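Local coordinates for gdp-l-fucose synthetase (Naegleria fowleri, PDB 6AQZ), which probably catalyses the NADPH-dependent conversion of a GDP-mannose-derived keto sugar into GDP-L-fucose, and binds NADP in a Rossmann-type fold, at residues S129-P134 against N156-A161; M261-E266 against K302-A307. All blocks are in the same frame, centred on the assembly; numbering follows the deposited sequence.

Interaction 1: S129-P134 against N156-A161; sequences STCVFP and NAYAYA. With NAP (NADP nicotinamide-adenine-dinucleotide phosphate), chain G.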
# COMPACT_ATOMS: atom_id res chain seq x y z
N SER A 129 2.72 7.01 12.38
CA SER A 129 1.78 7.45 13.39
C SER A 129 1.17 6.22 14.06
O SER A 129 1.04 5.16 13.43
CB SER A 129 0.69 8.33 12.77
OG SER A 129 -0.59 7.74 12.89
N THR A 130 0.84 6.35 15.36
CA THR A 130 0.29 5.20 16.06
C THR A 130 -1.13 4.85 15.62
O THR A 130 -1.64 3.80 16.04
CB THR A 130 0.31 5.36 17.58
OG1 THR A 130 -0.59 6.40 17.98
CG2 THR A 130 1.70 5.66 18.09
N CYS A 131 -1.79 5.68 14.83
CA CYS A 131 -3.16 5.38 14.43
C CYS A 131 -3.22 4.55 13.14
O CYS A 131 -4.32 4.26 12.66
CB CYS A 131 -3.98 6.67 14.31
SG CYS A 131 -3.51 7.87 13.02
N VAL A 132 -2.08 4.10 12.62
CA VAL A 132 -2.04 3.25 11.43
C VAL A 132 -1.81 1.77 11.76
O VAL A 132 -1.73 0.94 10.85
CB VAL A 132 -0.96 3.75 10.46
CG1 VAL A 132 -1.06 5.29 10.32
CG2 VAL A 132 0.44 3.30 10.91
N PHE A 133 -1.75 1.41 13.04
CA PHE A 133 -1.51 0.04 13.42
C PHE A 133 -2.78 -0.79 13.21
O PHE A 133 -3.86 -0.22 13.07
CB PHE A 133 -1.06 -0.02 14.88
CG PHE A 133 0.41 0.21 15.05
CD1 PHE A 133 0.92 1.49 15.10
CD2 PHE A 133 1.28 -0.87 15.13
CE1 PHE A 133 2.28 1.70 15.25
CE2 PHE A 133 2.64 -0.65 15.27
CZ PHE A 133 3.15 0.62 15.33
N PRO A 134 -2.66 -2.13 13.17
CA PRO A 134 -3.84 -2.97 12.93
C PRO A 134 -4.94 -2.72 13.94
O PRO A 134 -4.68 -2.48 15.11
CB PRO A 134 -3.29 -4.40 13.04
CG PRO A 134 -1.86 -4.29 12.68
CD PRO A 134 -1.41 -2.91 13.14
N ASN A 156 -8.23 4.41 6.72
CA ASN A 156 -7.34 3.36 6.24
C ASN A 156 -6.51 3.79 5.03
O ASN A 156 -5.43 3.23 4.82
CB ASN A 156 -8.12 2.07 5.97
CG ASN A 156 -9.22 2.21 4.94
OD1 ASN A 156 -9.43 3.26 4.32
ND2 ASN A 156 -9.98 1.13 4.79
N ALA A 157 -6.94 4.80 4.27
CA ALA A 157 -6.08 5.28 3.19
C ALA A 157 -4.84 5.97 3.74
O ALA A 157 -3.72 5.70 3.31
CB ALA A 157 -6.86 6.22 2.26
N TYR A 158 -5.03 6.90 4.67
CA TYR A 158 -3.88 7.50 5.32
C TYR A 158 -3.03 6.41 5.98
O TYR A 158 -1.80 6.41 5.84
CB TYR A 158 -4.38 8.53 6.34
CG TYR A 158 -3.32 9.19 7.15
CD1 TYR A 158 -2.67 10.32 6.66
CD2 TYR A 158 -2.96 8.72 8.41
CE1 TYR A 158 -1.70 10.96 7.40
CE2 TYR A 158 -1.99 9.37 9.16
CZ TYR A 158 -1.36 10.49 8.63
OH TYR A 158 -0.39 11.15 9.34
N ALA A 159 -3.66 5.46 6.65
CA ALA A 159 -2.88 4.46 7.36
C ALA A 159 -2.04 3.62 6.39
O ALA A 159 -0.84 3.41 6.61
CB ALA A 159 -3.80 3.57 8.19
N TYR A 160 -2.64 3.18 5.27
CA TYR A 160 -1.90 2.35 4.32
C TYR A 160 -0.77 3.13 3.65
O TYR A 160 0.32 2.58 3.44
CB TYR A 160 -2.84 1.76 3.26
CG TYR A 160 -3.47 0.45 3.68
CD1 TYR A 160 -2.67 -0.62 4.11
CD2 TYR A 160 -4.84 0.28 3.66
CE1 TYR A 160 -3.25 -1.81 4.49
CE2 TYR A 160 -5.42 -0.91 4.02
CZ TYR A 160 -4.63 -1.95 4.44
OH TYR A 160 -5.24 -3.13 4.82
N ALA A 161 -1.00 4.41 3.34
CA ALA A 161 0.08 5.23 2.81
C ALA A 161 1.27 5.29 3.77
O ALA A 161 2.43 5.22 3.34
CB ALA A 161 -0.44 6.64 2.50
PA NAP G . 1.28 19.67 10.29
O1A NAP G . -0.08 19.58 9.67
O2A NAP G . 1.52 20.45 11.55
O5B NAP G . 2.40 20.20 9.19
C5B NAP G . 2.45 19.25 8.18
C4B NAP G . 3.56 19.73 7.20
O4B NAP G . 3.43 19.08 5.91
C3B NAP G . 3.53 21.30 6.99
O3B NAP G . 4.84 21.79 6.88
C2B NAP G . 2.92 21.41 5.59
O2B NAP G . 3.38 22.43 4.87
C1B NAP G . 3.60 20.12 4.96
N9A NAP G . 2.96 19.73 3.70
C8A NAP G . 1.70 19.20 3.53
N7A NAP G . 1.40 18.94 2.24
C5A NAP G . 2.53 19.34 1.55
C6A NAP G . 2.82 19.33 0.19
N6A NAP G . 1.89 18.84 -0.73
N1A NAP G . 4.02 19.76 -0.28
C2A NAP G . 4.87 20.21 0.69
N3A NAP G . 4.73 20.29 2.03
C4A NAP G . 3.52 19.83 2.44
O3 NAP G . 1.57 18.04 10.53
PN NAP G . 2.46 17.73 11.81
O1N NAP G . 3.75 18.45 11.84
O2N NAP G . 1.64 17.47 13.06
O5D NAP G . 3.00 16.09 11.52
C5D NAP G . 4.01 16.01 10.60
C4D NAP G . 4.37 14.55 10.58
O4D NAP G . 4.17 14.03 11.90
C3D NAP G . 3.32 13.79 9.64
O3D NAP G . 3.98 12.84 8.87
C2D NAP G . 2.34 13.15 10.65
O2D NAP G . 1.85 11.93 10.26
C1D NAP G . 3.31 12.90 11.85
N1N NAP G . 2.53 12.72 13.11
C2N NAP G . 1.90 13.78 13.76
C3N NAP G . 1.16 13.57 14.90
C7N NAP G . 0.48 14.72 15.57
O7N NAP G . -0.27 14.58 16.55
N7N NAP G . 0.69 16.01 15.09
C4N NAP G . 0.98 12.22 15.49
C5N NAP G . 1.68 11.14 14.72
C6N NAP G . 2.39 11.40 13.62
P2B NAP G . 2.46 24.04 5.02
O1X NAP G . 2.79 24.38 6.44
O2X NAP G . 3.17 24.84 3.93
O3X NAP G . 1.07 23.56 4.73

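Interaction 2: M261-E266 against K302-A307; sequences MLCVSE and KTSSNA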
# COMPACT_ATOMS: atom_id res chain seq x y z
N MET A 261 9.07 3.83 18.16
CA MET A 261 8.02 4.68 18.67
C MET A 261 8.53 5.81 19.54
O MET A 261 9.45 5.64 20.34
CB MET A 261 6.99 3.86 19.40
CG MET A 261 6.21 3.27 18.30
SD MET A 261 4.54 3.09 18.75
CE MET A 261 4.71 1.38 19.29
N LEU A 262 7.91 6.97 19.37
CA LEU A 262 8.16 8.14 20.20
C LEU A 262 6.89 8.39 21.00
O LEU A 262 5.91 8.92 20.47
CB LEU A 262 8.53 9.34 19.35
CG LEU A 262 9.63 9.20 18.28
CD1 LEU A 262 9.96 10.58 17.66
CD2 LEU A 262 10.87 8.53 18.84
N CYS A 263 6.90 8.01 22.27
CA CYS A 263 5.74 8.22 23.12
C CYS A 263 6.19 8.22 24.57
O CYS A 263 7.38 8.12 24.88
CB CYS A 263 4.65 7.17 22.90
SG CYS A 263 5.13 5.53 23.44
N VAL A 264 5.23 8.40 25.47
CA VAL A 264 5.50 8.43 26.88
C VAL A 264 5.15 7.06 27.45
O VAL A 264 4.50 6.24 26.80
CB VAL A 264 4.71 9.55 27.58
CG1 VAL A 264 5.03 10.89 26.96
CG2 VAL A 264 3.23 9.27 27.48
N SER A 265 5.58 6.81 28.68
CA SER A 265 5.28 5.55 29.34
C SER A 265 3.79 5.45 29.63
O SER A 265 3.04 6.44 29.56
CB SER A 265 6.07 5.42 30.64
OG SER A 265 5.52 6.26 31.64
N GLU A 266 3.35 4.24 29.97
CA GLU A 266 1.95 4.06 30.33
C GLU A 266 1.60 4.84 31.59
O GLU A 266 0.47 5.32 31.72
CB GLU A 266 1.62 2.58 30.50
CG GLU A 266 0.13 2.29 30.71
CD GLU A 266 -0.19 0.80 30.57
OE1 GLU A 266 0.59 0.07 29.92
OE2 GLU A 266 -1.23 0.36 31.11
N LYS A 302 -5.63 3.12 24.61
CA LYS A 302 -5.03 2.83 23.32
C LYS A 302 -3.51 2.91 23.48
O LYS A 302 -2.82 3.69 22.82
CB LYS A 302 -5.52 3.81 22.25
N THR A 303 -2.98 2.07 24.37
CA THR A 303 -1.61 2.23 24.83
C THR A 303 -0.61 1.75 23.79
O THR A 303 -0.75 0.67 23.23
CB THR A 303 -1.38 1.47 26.14
OG1 THR A 303 -2.28 1.94 27.15
CG2 THR A 303 0.07 1.63 26.62
N SER A 304 0.38 2.60 23.50
CA SER A 304 1.53 2.25 22.69
C SER A 304 2.75 2.11 23.61
O SER A 304 2.82 2.72 24.67
CB SER A 304 1.75 3.29 21.59
OG SER A 304 1.69 4.60 22.09
N SER A 305 3.68 1.23 23.23
CA SER A 305 4.85 0.92 24.06
C SER A 305 6.04 1.81 23.71
O SER A 305 6.37 1.98 22.53
CB SER A 305 5.25 -0.55 23.90
OG SER A 305 6.57 -0.78 24.36
N ASN A 306 6.69 2.37 24.73
CA ASN A 306 7.94 3.09 24.54
C ASN A 306 9.15 2.27 24.97
O ASN A 306 10.22 2.85 25.22
CB ASN A 306 7.92 4.43 25.29
CG ASN A 306 8.09 4.28 26.78
OD1 ASN A 306 7.65 3.32 27.39
ND2 ASN A 306 8.72 5.29 27.40
N ALA A 307 9.01 0.94 25.03
CA ALA A 307 10.09 0.09 25.53
C ALA A 307 11.36 0.25 24.71
O ALA A 307 12.46 0.21 25.26
CB ALA A 307 9.65 -1.38 25.54

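Interaction 1: S129-P134 against N156-A161
Tyr158 OH is gripped by one hydrogen bond, donated by the ribose hydroxyl O2D of NADP across 2.5 Å. The donor lies near the plane of the phenol ring, at its edge. Tyr158 reaches it because CG stands anti to the backbone N (chi1 177°), which sends the ring out from the first turn of helix 156-179 toward the cofactor. Ser129 comes to the ring edge too, but its OG is 4.9 Å from Tyr158 OH, so the two hydroxyls do not bond directly. The CB of Ser129 instead lies against the nicotinamide, 3.6 Å from C5N of NADP. An ST turn sets the course of the chain here: Cys131 N donates to Ser129 OG at 3.1 Å and 151°, although the modelled place of that oxygen is less certain. Tyr158 followed four residues later by Lys162, which also bonds NADP, matches the YxxxK signature of the short-chain dehydrogenase/reductase family. With Ser129 facing the nicotinamide, the site is consistent with that family's Ser-Tyr-Lys triad, in which the nearby lysine would be expected to lower the tyrosine pKa. Behind this polar edge the packing is apolar. Val132 meets the helix at Ala159, where the small side chain lets the two CA atoms come within 4.3 Å. Val132 CB lies 3.6 Å from Ala159 CB. The branch CG1 of Val132, anti to its carbonyl carbon, sits 3.6 Å from Ala159 CA and also approaches Tyr158 CE2, at 4.3 Å. Cys131 SG comes up to the same ring carbon at a similar distance. On the backbone side, Val132 O is hydrogen-bonded to Arg163, one turn further along the helix.

Interaction 2: M261-E266 against K302-A307
Strand 260-262, which pairs in parallel with strand 184-194 in the large mixed sheet, runs out into a loop that packs across the segment leading to helix 307-312. End to end, the touching parts diverge by 119°, so they cross instead of pairing as strands. Cys263 is central: its SG, set between the backbone N and the carbonyl carbon (chi1 68°), points into the 304-306 backbone and lies 3.5 Å from Asn306 CB. The amide of Asn306 extends alongside the chain at Ser265, with ND2 3.7 Å from Ser265 N. Earlier on the strand, Met261 bends at chi2 and chi3, bringing its CE 3.7 Å from Ser305 O and its SD 4.0 Å from Ser304 CB. At the other end Glu266 and Thr303 cross nearly at right angles, OE1 of Glu266 being 3.7 Å from the methyl CG2 of Thr303. Lys301 ties this end together, forming a salt bridge with Glu266 OE2 and a hydrogen bond with Thr303 OG1. Within 302-307, Ser305 OG accepts from Ala307 N at 3.1 Å and 165°, an ST turn at the start of the helix. No hydrogen bond links the two segments directly; van der Waals fit joins them, while polar groups such as Ser304 O, bonded to Gln236, are satisfied by third parties.

How the interactions relate
From the N terminus, the chain leaves strand 123-127, enters 129-134, and returns at the start of helix 156-179 after 21 residues without helix or strand; interaction 1 closes that loop beside the cofactor. Interaction 2 opens only later, at the end of strand 260-262, and closes at 302-307 after 35 residues that include helix and strand. The two are therefore in series, neither nesting nor crossing, with centres about 17 Å apart. They nevertheless touch: Thr130 CG2 lies 3.9 Å from Met261 SD. The loop spanned by interaction 1 also bonds to interaction 2, through Ile141 to Thr303 and Ser305, and through Glu143 to Met261.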